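Local coordinates for glycosaminoglycan xylosylkinase (Hydra vulgaris, PDB 5XOM), which probably phosphorylates the xylose of the proteoglycan linkage region, as a secretory-pathway sugar kinase of the Fam20 family, at residues Ile273-Ala276 and Asp277-His280; Leu122-Pro125 and Tyr126-Tyr129. All coordinates share one frame; numbering follows the deposited sequence.

Contact 1. Residues Ile273-Ala276 and Asp277-His280; sequences IGNA and DRHH
Between Asn275 and Arg278 the backbone turns round a bridging water, which donates to Asn275 O at 3.0 Å and accepts from Arg278 N at 3.0 Å, and it then passes through an inverse gamma turn centred on Arg278. The weak bond from His279 N to Asp277 O, 3.0 Å, belongs to this turn. Upstream, Gly274 adopts positive phi as the C-prime residue of a Schellman motif, its successor Asn275 bonding back by its N to Asp270 O. The Asn275 side chain, with CG anti to the backbone N (chi1 174°), extends to the Arg278 guanidinium, the two planes standing 82° apart. A bend at chi3 of Arg278 carries its NE into a salt bridge with Asp270, while NH1 and NH2 bond to Leu295 O and Asn297 OD1, so several partners fix the group's rotation. Asp277 directs OD1 to the hydroxyl of Tyr231 and OD2 to a salt bridge with Lys299; OD1 also lies in plane at the edge of the His279 ring. His279 ND1 and His280 ND1 share a hydrogen bond of 2.9 Å. The sequence GNADRHH is consistent with the catalytic loop of Fam20 kinases. The loop joins helix 259-273 to strand 280-286, with Ile273 packed on Ala138 and Leu141 of helix 132-144.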
# COMPACT_ATOMS: atom_id res chain seq x y z
N ILE A 273 -10.49 24.72 -1.33
CA ILE A 273 -11.49 24.35 -2.33
C ILE A 273 -12.65 25.34 -2.40
O ILE A 273 -13.47 25.24 -3.32
CB ILE A 273 -12.03 22.92 -2.08
CG1 ILE A 273 -12.83 22.84 -0.78
CG2 ILE A 273 -10.87 21.92 -2.08
CD1 ILE A 273 -13.42 21.46 -0.52
N GLY A 274 -12.71 26.31 -1.49
CA GLY A 274 -13.78 27.29 -1.51
C GLY A 274 -15.09 26.80 -0.92
O GLY A 274 -16.15 27.28 -1.32
N ASN A 275 -15.04 25.87 0.03
CA ASN A 275 -16.23 25.33 0.68
C ASN A 275 -16.52 26.16 1.92
O ASN A 275 -15.89 25.98 2.97
CB ASN A 275 -16.04 23.86 1.03
CG ASN A 275 -17.21 23.29 1.85
OD1 ASN A 275 -17.05 22.34 2.62
ND2 ASN A 275 -18.39 23.85 1.66
N ALA A 276 -17.49 27.07 1.81
CA ALA A 276 -17.90 27.91 2.92
C ALA A 276 -19.14 27.38 3.62
O ALA A 276 -19.78 28.12 4.36
CB ALA A 276 -18.15 29.34 2.44
N ASP A 277 -19.48 26.11 3.41
CA ASP A 277 -20.80 25.60 3.77
C ASP A 277 -20.74 24.41 4.73
O ASP A 277 -21.72 23.68 4.86
CB ASP A 277 -21.54 25.20 2.48
CG ASP A 277 -23.04 25.08 2.67
OD1 ASP A 277 -23.66 26.03 3.20
OD2 ASP A 277 -23.60 24.04 2.27
N ARG A 278 -19.64 24.24 5.46
CA ARG A 278 -19.58 23.18 6.47
C ARG A 278 -20.10 23.71 7.81
O ARG A 278 -19.36 23.90 8.78
CB ARG A 278 -18.16 22.62 6.58
CG ARG A 278 -18.12 21.21 7.18
CD ARG A 278 -16.72 20.62 7.20
NE ARG A 278 -16.10 20.59 5.87
CZ ARG A 278 -16.25 19.61 4.99
NH1 ARG A 278 -17.01 18.56 5.29
NH2 ARG A 278 -15.65 19.66 3.81
N HIS A 279 -21.41 23.95 7.85
CA HIS A 279 -22.04 24.49 9.05
C HIS A 279 -22.19 23.42 10.13
O HIS A 279 -22.17 23.75 11.33
CB HIS A 279 -23.40 25.11 8.72
CG HIS A 279 -24.28 24.24 7.88
ND1 HIS A 279 -24.93 23.13 8.38
CD2 HIS A 279 -24.63 24.31 6.57
CE1 HIS A 279 -25.63 22.56 7.42
NE2 HIS A 279 -25.47 23.26 6.31
N HIS A 280 -22.34 22.16 9.74
CA HIS A 280 -22.23 21.02 10.64
C HIS A 280 -21.10 20.13 10.16
O HIS A 280 -20.97 19.88 8.96
CB HIS A 280 -23.53 20.21 10.70
CG HIS A 280 -24.64 20.88 11.45
ND1 HIS A 280 -25.28 22.01 10.98
CD2 HIS A 280 -25.22 20.59 12.64
CE1 HIS A 280 -26.21 22.38 11.84
NE2 HIS A 280 -26.19 21.53 12.86
O HOH W 1 -17.10 25.80 5.67

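Contact 2. Residues Leu122-Pro125 and Tyr126-Tyr129; sequences LGTP and YEGY
Thr124 and Glu127 are tied together twice, once by side chains and once by backbone. The hydroxyl OG1 of Thr124 donates to Glu127 OE1 at 2.9 Å; OE1 accepts with its anti lone pair, the one turned away from OE2. Glu127 N in turn donates to Thr124 O at 3.1 Å. A bend at chi2 folds the Glu127 chain back and brings OE1 to the threonine. A water beside the turn donates to Pro125 O and, at 2.7 Å, to Glu127 O, bridging these two acceptors. The backbone bond closes a type I beta turn from Thr124 to Glu127, with Pro125 and Tyr126 at its corners, in the loop that leads from strand 106-112 to helix 132-144; this probably corresponds, in a protein-kinase-like fold, to the link between the third strand of the N-lobe and helix C. Tyr126 holds CG between its backbone N and carbonyl carbon (chi1 52°), which lays the ring back against Thr124. Thr124 CB sits 3.8 Å from the ring centroid, 12° off the normal, a CH-pi contact over one face, and OG1 lies above the same face toward the rim, 3.4 Å from CD1. With a serine in place of Tyr126, Thr124 would probably lose the aromatic surface under CB and OG1, and Tyr231, whose ring meets this one at about 50°, would lose a packing partner. Farther out, Glu127 CG rests against Leu122 O at 3.3 Å. At Gly123 a beta carbon would come tightly against Glu127 OE1.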
# COMPACT_ATOMS: atom_id res chain seq x y z
N LEU A 122 -21.90 33.29 -8.28
CA LEU A 122 -21.86 34.47 -7.44
C LEU A 122 -22.87 34.34 -6.30
O LEU A 122 -23.47 33.28 -6.10
CB LEU A 122 -22.14 35.73 -8.27
CG LEU A 122 -21.14 36.10 -9.37
CD1 LEU A 122 -21.63 37.27 -10.23
CD2 LEU A 122 -19.80 36.44 -8.75
N GLY A 123 -23.09 35.43 -5.59
CA GLY A 123 -23.91 35.41 -4.39
C GLY A 123 -23.15 35.04 -3.13
O GLY A 123 -21.93 35.22 -3.01
N THR A 124 -23.91 34.54 -2.17
CA THR A 124 -23.38 34.08 -0.89
C THR A 124 -22.25 33.08 -1.11
O THR A 124 -22.23 32.38 -2.13
CB THR A 124 -24.47 33.44 -0.02
OG1 THR A 124 -24.91 32.23 -0.64
CG2 THR A 124 -25.66 34.39 0.10
N PRO A 125 -21.26 33.03 -0.21
CA PRO A 125 -20.17 32.03 -0.33
C PRO A 125 -20.62 30.57 -0.47
O PRO A 125 -19.83 29.72 -0.87
CB PRO A 125 -19.39 32.23 0.98
CG PRO A 125 -19.67 33.63 1.40
CD PRO A 125 -21.09 33.89 0.98
N TYR A 126 -21.89 30.29 -0.15
CA TYR A 126 -22.43 28.93 -0.12
C TYR A 126 -23.48 28.70 -1.20
O TYR A 126 -24.23 27.71 -1.13
CB TYR A 126 -22.95 28.60 1.28
CG TYR A 126 -23.91 29.60 1.88
CD1 TYR A 126 -25.26 29.61 1.55
CD2 TYR A 126 -23.44 30.54 2.79
CE1 TYR A 126 -26.12 30.55 2.11
CE2 TYR A 126 -24.28 31.47 3.35
CZ TYR A 126 -25.62 31.48 3.02
OH TYR A 126 -26.45 32.41 3.59
N GLU A 127 -23.59 29.62 -2.16
CA GLU A 127 -24.66 29.61 -3.15
C GLU A 127 -24.58 28.35 -4.02
O GLU A 127 -23.51 27.79 -4.26
CB GLU A 127 -24.53 30.86 -4.03
CG GLU A 127 -25.71 31.15 -4.93
CD GLU A 127 -26.86 31.76 -4.16
OE1 GLU A 127 -26.62 32.23 -3.02
OE2 GLU A 127 -27.99 31.77 -4.69
N GLY A 128 -25.75 27.91 -4.51
CA GLY A 128 -25.85 27.03 -5.66
C GLY A 128 -26.03 25.56 -5.29
O GLY A 128 -26.11 25.16 -4.13
N TYR A 129 -26.10 24.74 -6.35
CA TYR A 129 -26.19 23.30 -6.24
C TYR A 129 -24.83 22.69 -5.92
O TYR A 129 -23.78 23.30 -6.15
CB TYR A 129 -26.68 22.67 -7.54
CG TYR A 129 -27.92 23.30 -8.12
CD1 TYR A 129 -29.05 23.47 -7.36
CD2 TYR A 129 -27.95 23.73 -9.43
CE1 TYR A 129 -30.18 24.04 -7.89
CE2 TYR A 129 -29.08 24.31 -9.96
CZ TYR A 129 -30.19 24.47 -9.19
OH TYR A 129 -31.33 25.04 -9.71
O HOH W 2 -20.94 28.23 -3.41

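In the fold
Along the chain, contact 2 comes first, between strand 106-112 and helix 132-144, and contact 1 follows, between helix 259-273 and strand 280-286. Their centres are 11 Å apart, contact 1 lying about 9 Å from the chain centre and contact 2, on the surface, about 16 Å. The two loops touch directly: Asp277 OD1 packs at 3.3 Å from Tyr126 CB, and Ala276 CB meets Pro125 CB at 3.5 Å. Lys299 binds both, through Asp277 OD2 and Tyr126 O, and Tyr231 also reaches both. The beta turn at 124-127 thus lies against Ala276 and Asp277, in what is probably the catalytic loop of this kinase.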